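Local coordinates for protein 2-dehydropantoate 2-reductase (Geobacter metallireducens, PDB 3HN2) that probably catalyses the NADPH-dependent reduction of 2-dehydropantoate (ketopantoate) to (R)-pantoate, the second step of the pathway from 3-methyl-2-oxobutanoate in pantothenate biosynthesis, at residues Y17-Q22 and L44-I49; V75-K78 and R84-E87; V125-S130 and D250-Y255; E161-F166 and C173-D178; R183-V188 and T235-G240. All coordinates share one frame; numbering follows the deposited sequence.

Contact 1: Y17-Q22 and L44-I49; sequences YGALLQ and LKVFSI
No flat group takes part where Ala19 meets Leu44 and Val46: one methyl is set against the branches of two aliphatic side chains. The rings of the two segments are occupied with other parts of the protein. Tyr17 extends from the helix to Ala126 and Leu128 of strand 121-129, with its hydroxyl hydrogen-bonded to Gly144 O. Phe47 meets the ring of His139, their planes about 45° apart. The contact itself rests on Ala19 CB, which stands 3.8 Å from Val46 CG2 and 3.9 Å from Leu44 CD1. Two residues apart on the strand, Leu44 and Val46 both turn toward the helix and receive the methyl together. Val46 holds CG1 anti to its backbone N (chi1 176°), which leaves CG2, beside that N, to touch the helix. In Leu44, CG lies between the backbone N and the carbonyl carbon (chi1 61°), and from there CD1 reaches the alanine. With so short a side chain at the meeting point, the CA atoms of Ala19 and Val46 lie 7.7 Å apart. All three touching residues are buried, and the match is carbon on carbon. Gly9, Gly11 and Gly14 mark the turn into helix 14-23, a pattern consistent with the dinucleotide-binding start of a Rossmann fold. Strand 44-48 is the middle strand of a small sheet, bonded through its backbone to strands 53-55 and 137-140. Leu20 and Val46 both pack on Phe53, while Leu21 rests on Val28 of the large sheet, so the helix has packing partners in both sheets.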
# COMPACT_ATOMS: atom_id res chain seq x y z
N TYR A 17 -7.58 -19.43 -0.45
CA TYR A 17 -8.63 -19.31 -1.46
C TYR A 17 -9.61 -20.47 -1.42
O TYR A 17 -10.81 -20.27 -1.59
CB TYR A 17 -8.03 -19.14 -2.86
CG TYR A 17 -7.42 -17.78 -3.09
CD1 TYR A 17 -8.08 -16.61 -2.68
CD2 TYR A 17 -6.18 -17.65 -3.72
CE1 TYR A 17 -7.51 -15.36 -2.89
CE2 TYR A 17 -5.61 -16.40 -3.93
CZ TYR A 17 -6.28 -15.26 -3.52
OH TYR A 17 -5.71 -14.03 -3.74
N GLY A 18 -9.10 -21.68 -1.18
CA GLY A 18 -9.95 -22.86 -1.06
C GLY A 18 -10.86 -22.82 0.16
O GLY A 18 -12.00 -23.28 0.09
N ALA A 19 -10.35 -22.27 1.25
CA ALA A 19 -11.12 -22.11 2.48
C ALA A 19 -12.24 -21.09 2.31
O ALA A 19 -13.32 -21.27 2.85
CB ALA A 19 -10.23 -21.72 3.64
N LEU A 20 -11.96 -20.03 1.55
CA LEU A 20 -12.98 -19.03 1.24
C LEU A 20 -14.00 -19.58 0.26
O LEU A 20 -15.19 -19.25 0.34
CB LEU A 20 -12.35 -17.74 0.69
CG LEU A 20 -11.48 -16.86 1.60
CD1 LEU A 20 -10.98 -15.67 0.80
CD2 LEU A 20 -12.19 -16.40 2.86
N LEU A 21 -13.54 -20.43 -0.66
CA LEU A 21 -14.42 -21.07 -1.64
C LEU A 21 -15.47 -21.99 -1.01
O LEU A 21 -16.65 -21.87 -1.33
CB LEU A 21 -13.62 -21.79 -2.73
CG LEU A 21 -13.08 -20.92 -3.86
CD1 LEU A 21 -11.91 -21.61 -4.56
CD2 LEU A 21 -14.15 -20.52 -4.88
N GLN A 22 -15.05 -22.88 -0.10
CA GLN A 22 -16.03 -23.75 0.57
C GLN A 22 -16.85 -23.05 1.65
O GLN A 22 -17.95 -23.49 1.97
CB GLN A 22 -15.40 -25.05 1.09
CG GLN A 22 -14.79 -24.99 2.47
CD GLN A 22 -14.52 -26.37 3.06
OE1 GLN A 22 -15.06 -26.73 4.10
NE2 GLN A 22 -13.69 -27.16 2.38
N LEU A 44 -8.83 -26.88 9.31
CA LEU A 44 -7.90 -25.76 9.22
C LEU A 44 -8.48 -24.44 9.75
O LEU A 44 -9.68 -24.17 9.62
CB LEU A 44 -7.33 -25.60 7.80
CG LEU A 44 -8.22 -25.33 6.58
CD1 LEU A 44 -8.24 -23.86 6.24
CD2 LEU A 44 -7.73 -26.14 5.40
N LYS A 45 -7.61 -23.65 10.37
CA LYS A 45 -7.99 -22.36 10.93
C LYS A 45 -7.44 -21.24 10.06
O LYS A 45 -6.25 -21.22 9.75
CB LYS A 45 -7.44 -22.20 12.35
CG LYS A 45 -7.82 -23.31 13.32
CD LYS A 45 -7.70 -22.83 14.76
CE LYS A 45 -8.45 -23.74 15.71
NZ LYS A 45 -8.60 -23.12 17.06
N VAL A 46 -8.31 -20.33 9.64
CA VAL A 46 -7.88 -19.17 8.87
C VAL A 46 -7.93 -17.93 9.75
O VAL A 46 -8.99 -17.55 10.26
CB VAL A 46 -8.74 -18.95 7.59
CG1 VAL A 46 -8.33 -17.68 6.87
CG2 VAL A 46 -8.60 -20.14 6.66
N PHE A 47 -6.77 -17.31 9.93
CA PHE A 47 -6.68 -16.05 10.65
C PHE A 47 -6.53 -14.93 9.62
O PHE A 47 -5.64 -14.97 8.78
CB PHE A 47 -5.52 -16.06 11.64
CG PHE A 47 -5.57 -17.22 12.60
CD1 PHE A 47 -4.75 -18.33 12.42
CD2 PHE A 47 -6.44 -17.21 13.68
CE1 PHE A 47 -4.80 -19.40 13.30
CE2 PHE A 47 -6.50 -18.28 14.57
CZ PHE A 47 -5.67 -19.38 14.38
N SER A 48 -7.42 -13.95 9.69
CA SER A 48 -7.41 -12.84 8.75
C SER A 48 -7.42 -11.50 9.46
O SER A 48 -7.70 -11.40 10.65
CB SER A 48 -8.61 -12.91 7.80
OG SER A 48 -8.47 -13.96 6.87
N ILE A 49 -7.11 -10.46 8.69
CA ILE A 49 -7.33 -9.09 9.12
C ILE A 49 -8.83 -8.77 9.02
O ILE A 49 -9.34 -7.88 9.70
CB ILE A 49 -6.51 -8.10 8.28
CG1 ILE A 49 -6.57 -8.49 6.79
CG2 ILE A 49 -5.07 -8.06 8.77
CD1 ILE A 49 -6.40 -7.33 5.85

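Contact 2: V75-K78 and R84-E87; sequences VGLK and RYEE
Leu77 and Tyr85 keep their CA atoms 9.2 Å apart as the chain leaves strand 72-75, runs through a loop and enters helix 85-89 behind Arg84, the N-cap residue. Side chains span the interval. A single ring carbon of the tyrosine does most of the touching: Tyr85 CE2 lies 4.1 Å from Val75 CG1 and also 4.1 Å from Leu77 CD1, with Tyr85 CD2 at 4.2 Å from the same leucine methyl. Both aliphatic groups come in obliquely to the ring. Val75 crosses the tyrosine side chain at about a right angle, whereas Leu77 slides past it in the opposite direction. The valine branch that touches is CG1, held anti to the backbone N (chi1 -172°). Here strand 72-75 belongs to the parallel part of the large Rossmann-type sheet, and the loop at its end passes the glycine-rich turn probably used for the cofactor; Leu77 touches residues of that turn. Beyond the apolar patch, Gln103 binds both segments: its OE1 is hydrogen-bonded to Tyr85 OH and its NE2 to Leu77 O, which fixes the far end of the ring. Ala111, Leu112 and Leu115 of helix 108-115 also pack on Tyr85. At the helix start, Arg84 NH1 and Glu87 OE1 stand 3.1 Å apart as a salt bridge of charges alone, the oxygen lying above the guanidinium plane with no N-H aimed at it.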
# COMPACT_ATOMS: atom_id res chain seq x y z
N VAL A 75 -4.54 -24.61 -9.22
CA VAL A 75 -3.14 -24.92 -8.97
C VAL A 75 -2.50 -23.77 -8.16
O VAL A 75 -2.45 -22.62 -8.61
CB VAL A 75 -2.37 -25.17 -10.27
CG1 VAL A 75 -0.97 -25.67 -9.98
CG2 VAL A 75 -3.11 -26.20 -11.14
N GLY A 76 -2.05 -24.09 -6.95
CA GLY A 76 -1.35 -23.14 -6.09
C GLY A 76 0.03 -23.65 -5.71
O GLY A 76 0.61 -23.20 -4.71
N LEU A 77 0.54 -24.58 -6.51
CA LEU A 77 1.87 -25.19 -6.32
C LEU A 77 2.99 -24.17 -6.40
O LEU A 77 2.90 -23.18 -7.12
CB LEU A 77 2.13 -26.24 -7.40
CG LEU A 77 1.62 -27.68 -7.30
CD1 LEU A 77 1.75 -28.35 -8.65
CD2 LEU A 77 2.36 -28.47 -6.23
N LYS A 78 4.05 -24.42 -5.65
CA LYS A 78 5.29 -23.69 -5.84
C LYS A 78 5.92 -24.19 -7.14
O LYS A 78 5.89 -25.39 -7.43
CB LYS A 78 6.23 -23.88 -4.65
CG LYS A 78 6.29 -22.67 -3.72
CD LYS A 78 5.00 -22.46 -2.95
CE LYS A 78 4.71 -20.97 -2.74
NZ LYS A 78 5.79 -20.26 -1.99
N ARG A 84 6.08 -32.12 -11.49
CA ARG A 84 5.08 -33.01 -10.92
C ARG A 84 3.66 -32.70 -11.42
O ARG A 84 2.70 -33.23 -10.88
CB ARG A 84 5.11 -32.93 -9.40
CG ARG A 84 6.32 -33.57 -8.74
CD ARG A 84 6.30 -33.31 -7.25
NE ARG A 84 6.75 -34.47 -6.50
CZ ARG A 84 5.94 -35.33 -5.89
NH1 ARG A 84 4.63 -35.18 -5.93
NH2 ARG A 84 6.46 -36.36 -5.23
N TYR A 85 3.56 -31.85 -12.44
CA TYR A 85 2.27 -31.47 -13.04
C TYR A 85 1.43 -32.66 -13.49
O TYR A 85 0.24 -32.75 -13.17
CB TYR A 85 2.47 -30.55 -14.24
CG TYR A 85 2.45 -29.06 -13.97
CD1 TYR A 85 2.98 -28.17 -14.91
CD2 TYR A 85 1.89 -28.54 -12.81
CE1 TYR A 85 2.96 -26.80 -14.69
CE2 TYR A 85 1.87 -27.17 -12.58
CZ TYR A 85 2.40 -26.31 -13.52
OH TYR A 85 2.39 -24.95 -13.31
N GLU A 86 2.07 -33.58 -14.21
CA GLU A 86 1.40 -34.73 -14.82
C GLU A 86 0.80 -35.69 -13.79
O GLU A 86 -0.38 -36.02 -13.88
CB GLU A 86 2.35 -35.46 -15.79
CG GLU A 86 1.73 -36.62 -16.56
CD GLU A 86 2.22 -37.98 -16.08
OE1 GLU A 86 1.40 -38.76 -15.54
OE2 GLU A 86 3.43 -38.27 -16.23
N GLU A 87 1.60 -36.10 -12.80
CA GLU A 87 1.12 -37.03 -11.77
C GLU A 87 -0.00 -36.45 -10.89
O GLU A 87 -0.94 -37.17 -10.53
CB GLU A 87 2.27 -37.58 -10.91
CG GLU A 87 3.10 -36.54 -10.16
CD GLU A 87 3.64 -37.05 -8.83
OE1 GLU A 87 4.84 -36.81 -8.55
OE2 GLU A 87 2.88 -37.68 -8.06

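Contact 3: V125-S130 and D250-Y255; sequences VAFLCS and DAMGEY
Tyr255 OH approaches Leu128 O to 4.0 Å, too far for a hydrogen bond, and lies 3.9 Å from Cys129 CA, so the hydroxyl ends against the strand backbone rather than bonding to it. The ring does the work. Cys129 SG stands 4.4 Å from the centroid of the Tyr255 ring, 28° off the normal, an oblique sulfur-aromatic contact, and Cys129 CB adds a 3.8 Å approach to Tyr255 CE2. With chi1 at 175° the tyrosine ring swings out opposite the backbone N and extends toward the strand. A serine in its place would probably leave the cysteine sulfur without its aromatic neighbour and open a gap beside the end of the strand. Met252 makes the second contact: its CE, at the end of a chain bent at chi3, meets the Phe127 ring edge in plane, 3.6 Å from Phe127 CE2. Further round, Phe127 meets Trp189 edge-to-face, and Met252 touches Ala251 of the second subunit. Strand 121-129 is thus joined to the loop between helices 241-249 and 258-264, bringing the Rossmann-type sheet against the helical C-terminal region, with helix 179-200 packing on both.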
# COMPACT_ATOMS: atom_id res chain seq x y z
N VAL A 125 -3.59 -13.93 -12.03
CA VAL A 125 -2.57 -13.18 -11.29
C VAL A 125 -3.20 -12.72 -9.98
O VAL A 125 -4.14 -11.92 -9.97
CB VAL A 125 -1.90 -12.02 -12.11
CG1 VAL A 125 -2.86 -11.38 -13.06
CG2 VAL A 125 -1.25 -10.97 -11.21
N ALA A 126 -2.72 -13.30 -8.89
CA ALA A 126 -3.22 -13.01 -7.55
C ALA A 126 -2.23 -12.15 -6.80
O ALA A 126 -1.02 -12.29 -6.98
CB ALA A 126 -3.46 -14.31 -6.80
N PHE A 127 -2.73 -11.25 -5.96
CA PHE A 127 -1.86 -10.46 -5.10
C PHE A 127 -2.29 -10.58 -3.65
O PHE A 127 -3.34 -10.06 -3.26
CB PHE A 127 -1.81 -8.99 -5.54
CG PHE A 127 -0.58 -8.27 -5.09
CD1 PHE A 127 0.57 -8.26 -5.87
CD2 PHE A 127 -0.56 -7.59 -3.87
CE1 PHE A 127 1.73 -7.60 -5.46
CE2 PHE A 127 0.59 -6.93 -3.44
CZ PHE A 127 1.73 -6.93 -4.24
N LEU A 128 -1.46 -11.26 -2.86
CA LEU A 128 -1.83 -11.67 -1.51
C LEU A 128 -0.64 -11.54 -0.57
O LEU A 128 0.48 -11.91 -0.93
CB LEU A 128 -2.26 -13.14 -1.55
CG LEU A 128 -3.48 -13.67 -0.81
CD1 LEU A 128 -3.57 -15.16 -1.07
CD2 LEU A 128 -3.44 -13.42 0.68
N CYS A 129 -0.89 -11.03 0.63
CA CYS A 129 0.10 -11.04 1.71
C CYS A 129 -0.27 -12.15 2.69
O CYS A 129 -1.24 -12.04 3.43
CB CYS A 129 0.14 -9.70 2.45
SG CYS A 129 0.35 -8.25 1.41
N SER A 130 0.51 -13.23 2.68
CA SER A 130 0.21 -14.40 3.50
C SER A 130 1.42 -15.25 3.85
O SER A 130 2.01 -15.89 2.98
CB SER A 130 -0.85 -15.29 2.83
OG SER A 130 -0.38 -15.81 1.60
N ASP A 250 5.34 1.50 -0.94
CA ASP A 250 5.62 2.43 0.16
C ASP A 250 4.48 2.47 1.20
O ASP A 250 4.65 3.05 2.28
CB ASP A 250 5.86 3.83 -0.41
CG ASP A 250 7.01 4.55 0.27
OD1 ASP A 250 7.65 5.39 -0.40
OD2 ASP A 250 7.29 4.28 1.46
N ALA A 251 3.34 1.87 0.87
CA ALA A 251 2.19 1.80 1.77
C ALA A 251 2.11 0.44 2.48
O ALA A 251 1.10 0.12 3.11
CB ALA A 251 0.90 2.05 0.99
N MET A 252 3.18 -0.34 2.38
CA MET A 252 3.19 -1.71 2.86
C MET A 252 3.94 -1.84 4.16
O MET A 252 3.95 -2.92 4.75
CB MET A 252 3.83 -2.63 1.83
CG MET A 252 2.93 -3.04 0.69
SD MET A 252 3.92 -3.96 -0.49
CE MET A 252 2.74 -5.15 -1.13
N GLY A 253 4.56 -0.74 4.59
CA GLY A 253 5.37 -0.72 5.80
C GLY A 253 6.49 -1.74 5.77
O GLY A 253 7.23 -1.84 4.79
N GLU A 254 6.57 -2.53 6.84
CA GLU A 254 7.65 -3.49 7.06
C GLU A 254 7.30 -4.88 6.52
O GLU A 254 7.25 -5.86 7.27
CB GLU A 254 7.98 -3.53 8.56
CG GLU A 254 9.39 -4.00 8.89
CD GLU A 254 9.65 -4.07 10.39
OE1 GLU A 254 10.83 -3.94 10.79
OE2 GLU A 254 8.69 -4.26 11.17
N TYR A 255 7.08 -4.98 5.21
CA TYR A 255 6.60 -6.22 4.60
C TYR A 255 7.70 -7.11 4.04
O TYR A 255 8.55 -6.66 3.27
CB TYR A 255 5.55 -5.93 3.53
CG TYR A 255 5.09 -7.14 2.76
CD1 TYR A 255 5.38 -7.28 1.40
CD2 TYR A 255 4.36 -8.16 3.38
CE1 TYR A 255 4.96 -8.39 0.69
CE2 TYR A 255 3.94 -9.28 2.68
CZ TYR A 255 4.25 -9.39 1.33
OH TYR A 255 3.84 -10.49 0.61

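Contact 4: E161-F166 and C173-D178; sequences ELAAMF and CRTTDD
Cys173 is wedged against the helix between Phe166 and Ala163. Cys173 CB lies 3.7 Å from Phe166 CB and 3.9 Å from Ala163 O, while Cys173 SG comes to 3.9 Å from Ala163 CA. The sulfur also approaches the phenylalanine ring, 4.9 Å from the Phe166 centroid to Cys173 SG and 53° off the normal, an oblique sulfur-aromatic contact in which CD2 is the ring atom nearest the sulfur. In Cys173 the sulfur is turned opposite the backbone N (chi1 -167°), which lays it against the helix. One turn nearer the start of the helix, Ala163 CB rests 3.8 Å from Thr175 OG1, which makes a weak bond back to Arg174 O. In the next shell, Ile146 supports Phe166, and Leu148 packs on both Leu162 and Cys173. The strand is held by backbone bonds from Arg174 to Ile146 and Leu148, and Cys173 O takes a hydrogen bond from Arg167 NH2. The axes of 161-166 and 173-175 come within 7.8 Å and run nearly antiparallel, at 165°. This is the return half of a beta-alpha-beta crossover: strand 142-150 leads into helix 157-168, which packs on the strand that comes back as 173-175, parallel to the first and outermost within this chain.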
# COMPACT_ATOMS: atom_id res chain seq x y z
N GLU A 161 -18.01 -16.32 -15.16
CA GLU A 161 -18.56 -17.29 -14.20
C GLU A 161 -17.58 -17.59 -13.07
O GLU A 161 -17.99 -17.75 -11.93
CB GLU A 161 -18.97 -18.61 -14.88
CG GLU A 161 -20.36 -18.60 -15.51
CD GLU A 161 -20.62 -19.80 -16.43
OE1 GLU A 161 -19.68 -20.57 -16.73
OE2 GLU A 161 -21.79 -19.99 -16.85
N LEU A 162 -16.29 -17.67 -13.40
CA LEU A 162 -15.24 -17.84 -12.40
C LEU A 162 -15.05 -16.57 -11.56
O LEU A 162 -14.88 -16.65 -10.34
CB LEU A 162 -13.92 -18.25 -13.06
CG LEU A 162 -13.78 -19.69 -13.56
CD1 LEU A 162 -12.45 -19.87 -14.28
CD2 LEU A 162 -13.91 -20.69 -12.42
N ALA A 163 -15.08 -15.42 -12.22
CA ALA A 163 -15.00 -14.11 -11.56
C ALA A 163 -16.14 -13.91 -10.58
O ALA A 163 -15.92 -13.44 -9.46
CB ALA A 163 -15.00 -13.00 -12.60
N ALA A 164 -17.35 -14.28 -11.00
CA ALA A 164 -18.54 -14.23 -10.15
C ALA A 164 -18.39 -15.15 -8.95
O ALA A 164 -18.69 -14.75 -7.82
CB ALA A 164 -19.79 -14.59 -10.95
N MET A 165 -17.91 -16.37 -9.21
CA MET A 165 -17.67 -17.38 -8.18
C MET A 165 -16.72 -16.89 -7.08
O MET A 165 -16.98 -17.12 -5.90
CB MET A 165 -17.14 -18.67 -8.83
CG MET A 165 -16.94 -19.82 -7.86
SD MET A 165 -15.63 -20.92 -8.41
CE MET A 165 -16.55 -22.03 -9.48
N PHE A 166 -15.64 -16.22 -7.47
CA PHE A 166 -14.72 -15.62 -6.49
C PHE A 166 -15.32 -14.45 -5.72
O PHE A 166 -15.15 -14.36 -4.51
CB PHE A 166 -13.41 -15.19 -7.14
CG PHE A 166 -12.42 -16.30 -7.32
CD1 PHE A 166 -11.77 -16.85 -6.22
CD2 PHE A 166 -12.13 -16.79 -8.58
CE1 PHE A 166 -10.85 -17.88 -6.37
CE2 PHE A 166 -11.21 -17.82 -8.75
CZ PHE A 166 -10.56 -18.36 -7.64
N CYS A 173 -12.40 -9.74 -7.34
CA CYS A 173 -11.94 -10.46 -8.53
C CYS A 173 -12.26 -9.75 -9.83
O CYS A 173 -13.43 -9.50 -10.15
CB CYS A 173 -12.50 -11.87 -8.52
SG CYS A 173 -11.72 -12.95 -9.72
N ARG A 174 -11.22 -9.43 -10.59
CA ARG A 174 -11.34 -8.67 -11.84
C ARG A 174 -11.16 -9.61 -13.05
O ARG A 174 -10.94 -10.81 -12.88
CB ARG A 174 -10.34 -7.50 -11.83
CG ARG A 174 -10.63 -6.33 -12.78
CD ARG A 174 -12.07 -5.85 -12.70
NE ARG A 174 -12.59 -5.50 -14.03
CZ ARG A 174 -13.45 -6.25 -14.73
NH1 ARG A 174 -13.85 -5.84 -15.93
NH2 ARG A 174 -13.91 -7.39 -14.23
N THR A 175 -11.26 -9.06 -14.25
CA THR A 175 -11.11 -9.83 -15.48
C THR A 175 -10.42 -8.97 -16.54
O THR A 175 -10.71 -7.77 -16.66
CB THR A 175 -12.49 -10.36 -15.96
OG1 THR A 175 -12.74 -11.63 -15.35
CG2 THR A 175 -12.58 -10.51 -17.48
N THR A 176 -9.49 -9.57 -17.27
CA THR A 176 -8.78 -8.87 -18.34
C THR A 176 -8.76 -9.69 -19.64
O THR A 176 -9.02 -10.89 -19.63
CB THR A 176 -7.34 -8.47 -17.89
OG1 THR A 176 -6.80 -7.49 -18.79
CG2 THR A 176 -6.41 -9.68 -17.81
N ASP A 177 -8.49 -9.01 -20.76
CA ASP A 177 -8.36 -9.67 -22.07
C ASP A 177 -6.89 -9.94 -22.38
O ASP A 177 -6.56 -10.72 -23.29
CB ASP A 177 -8.95 -8.79 -23.18
CG ASP A 177 -10.45 -8.60 -23.04
OD1 ASP A 177 -11.06 -9.18 -22.12
OD2 ASP A 177 -11.02 -7.86 -23.88
N ASP A 178 -6.01 -9.29 -21.63
CA ASP A 178 -4.58 -9.44 -21.80
C ASP A 178 -3.97 -10.02 -20.54
O ASP A 178 -3.43 -9.30 -19.68
CB ASP A 178 -3.95 -8.09 -22.16
CG ASP A 178 -2.70 -8.22 -23.01
OD1 ASP A 178 -2.21 -9.37 -23.19
OD2 ASP A 178 -2.21 -7.17 -23.48

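Contact 5: R183-V188 and T235-G240; sequences RWEKLV and TFIADG
Ile237 makes the close part of this contact by itself, placing CD1 at 4.1 Å from Trp184 CB and 4.2 Å from Glu185 CG. Its CG1 branch points away from the carbonyl carbon (chi1 -53°) and continues straight out (chi2 170°), so a single methyl reaches both helix residues. Ala228 of helix 211-229 also packs on Ile237 and on Trp184. The indole leads away from the loop: Leu187 CD2 sits 4.1 Å above one face toward the rim, and Pro278 and Tyr281 of helix 271-284 also touch it. Both segments belong to the C-terminal half, a helical domain related to the C-terminal domain of 6-phosphogluconate dehydrogenases, in which the long helix 179-200 is flanked by others; the loop links helix 211-229 to helix 241-249 across its side. On either side of Ile237 in the sequence the contact is loose: Phe236, Ala238 and Asp239 are exposed and do not touch 183-188. Along the solvent side the glutamate chain extends past the isoleucine, and Glu185 OE2 forms a salt bridge with Arg181 NE. The same arginine donates through NH1 to Thr235 O and, weakly, to Phe236 O, tying the start of the loop to the helix.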
# COMPACT_ATOMS: atom_id res chain seq x y z
N ARG A 183 0.52 -10.64 -16.14
CA ARG A 183 1.62 -11.43 -15.59
C ARG A 183 2.89 -10.59 -15.53
O ARG A 183 3.57 -10.54 -14.50
CB ARG A 183 1.87 -12.69 -16.45
CG ARG A 183 0.81 -13.79 -16.32
CD ARG A 183 1.23 -14.88 -15.34
NE ARG A 183 0.07 -15.39 -14.60
CZ ARG A 183 0.14 -16.08 -13.47
NH1 ARG A 183 -0.97 -16.49 -12.88
NH2 ARG A 183 1.32 -16.36 -12.91
N TRP A 184 3.18 -9.92 -16.64
CA TRP A 184 4.32 -9.02 -16.74
C TRP A 184 4.18 -7.80 -15.85
O TRP A 184 5.18 -7.27 -15.34
CB TRP A 184 4.52 -8.58 -18.19
CG TRP A 184 5.30 -9.55 -19.01
CD1 TRP A 184 4.80 -10.45 -19.91
CD2 TRP A 184 6.72 -9.73 -19.01
NE1 TRP A 184 5.83 -11.18 -20.48
CE2 TRP A 184 7.02 -10.76 -19.94
CE3 TRP A 184 7.78 -9.13 -18.31
CZ2 TRP A 184 8.32 -11.19 -20.19
CZ3 TRP A 184 9.08 -9.56 -18.57
CH2 TRP A 184 9.34 -10.58 -19.50
N GLU A 185 2.94 -7.35 -15.65
CA GLU A 185 2.64 -6.25 -14.75
C GLU A 185 3.03 -6.59 -13.32
O GLU A 185 3.58 -5.74 -12.61
CB GLU A 185 1.15 -5.89 -14.82
CG GLU A 185 0.68 -5.25 -16.13
CD GLU A 185 -0.77 -4.76 -16.07
OE1 GLU A 185 -1.59 -5.38 -15.36
OE2 GLU A 185 -1.08 -3.75 -16.74
N LYS A 186 2.77 -7.83 -12.90
CA LYS A 186 3.12 -8.29 -11.56
C LYS A 186 4.61 -8.58 -11.43
O LYS A 186 5.17 -8.50 -10.33
CB LYS A 186 2.32 -9.52 -11.16
CG LYS A 186 2.10 -9.61 -9.66
CD LYS A 186 2.00 -11.04 -9.17
CE LYS A 186 2.07 -11.10 -7.65
NZ LYS A 186 1.84 -12.46 -7.12
N LEU A 187 5.25 -8.92 -12.55
CA LEU A 187 6.70 -9.12 -12.62
C LEU A 187 7.48 -7.84 -12.36
O LEU A 187 8.59 -7.88 -11.85
CB LEU A 187 7.10 -9.73 -13.97
CG LEU A 187 7.53 -11.21 -14.08
CD1 LEU A 187 7.17 -12.06 -12.86
CD2 LEU A 187 7.00 -11.86 -15.37
N VAL A 188 6.88 -6.70 -12.72
CA VAL A 188 7.44 -5.39 -12.43
C VAL A 188 7.59 -5.16 -10.92
O VAL A 188 8.50 -4.46 -10.48
CB VAL A 188 6.62 -4.25 -13.08
CG1 VAL A 188 7.10 -2.85 -12.63
CG2 VAL A 188 6.71 -4.34 -14.59
N THR A 235 -1.49 -4.23 -25.60
CA THR A 235 -1.32 -2.83 -25.19
C THR A 235 -0.01 -2.64 -24.39
O THR A 235 0.28 -3.40 -23.47
CB THR A 235 -2.57 -2.28 -24.44
OG1 THR A 235 -2.26 -1.03 -23.83
CG2 THR A 235 -3.07 -3.26 -23.38
N PHE A 236 0.75 -1.62 -24.78
CA PHE A 236 2.09 -1.36 -24.22
C PHE A 236 2.05 -0.91 -22.76
O PHE A 236 1.28 -0.02 -22.40
CB PHE A 236 2.82 -0.31 -25.05
CG PHE A 236 3.68 -0.88 -26.14
CD1 PHE A 236 5.05 -0.68 -26.14
CD2 PHE A 236 3.12 -1.63 -27.18
CE1 PHE A 236 5.86 -1.21 -27.14
CE2 PHE A 236 3.91 -2.17 -28.18
CZ PHE A 236 5.29 -1.96 -28.17
N ILE A 237 2.88 -1.54 -21.94
CA ILE A 237 3.09 -1.09 -20.56
C ILE A 237 3.99 0.13 -20.62
O ILE A 237 5.12 0.06 -21.12
CB ILE A 237 3.73 -2.17 -19.66
CG1 ILE A 237 2.93 -3.47 -19.72
CG2 ILE A 237 3.85 -1.67 -18.22
CD1 ILE A 237 3.60 -4.65 -19.06
N ALA A 238 3.46 1.25 -20.15
CA ALA A 238 4.22 2.49 -20.10
C ALA A 238 5.09 2.44 -18.87
O ALA A 238 4.72 1.79 -17.89
CB ALA A 238 3.27 3.67 -20.02
N ASP A 239 6.24 3.11 -18.91
CA ASP A 239 6.92 3.48 -17.66
C ASP A 239 6.19 4.67 -17.07
O ASP A 239 5.49 5.39 -17.79
CB ASP A 239 8.43 3.74 -17.82
CG ASP A 239 8.81 4.33 -19.16
OD1 ASP A 239 9.79 3.84 -19.76
OD2 ASP A 239 8.15 5.30 -19.60
N GLY A 240 6.35 4.86 -15.77
CA GLY A 240 5.38 5.63 -15.01
C GLY A 240 4.59 4.62 -14.20
O GLY A 240 4.18 4.92 -13.07

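Overall arrangement
Contacts 1, 2, 4 and 5 are built mainly from buried residues, whereas contact 3 lies nearer the surface, beside the second subunit. Contacts 1 and 2 belong to the Rossmann-type half and are aliphatic or aliphatic-aromatic. Contacts 2, 3 and 4 each draw on a strand of the large sheet, and 3 and 4 add a cysteine sulfur beside a ring; contact 1 uses the small sheet. Contact 5 is confined to the helical half, a single aliphatic tip with charges at its margin. Neighbours touch: Leu21 of contact 1 packs on Met165 of contact 4, and Lys186 NZ of contact 5 is hydrogen-bonded to Ala126 O of contact 3. Contacts 4 and 5 are nested in the chain loop that contact 3 closes.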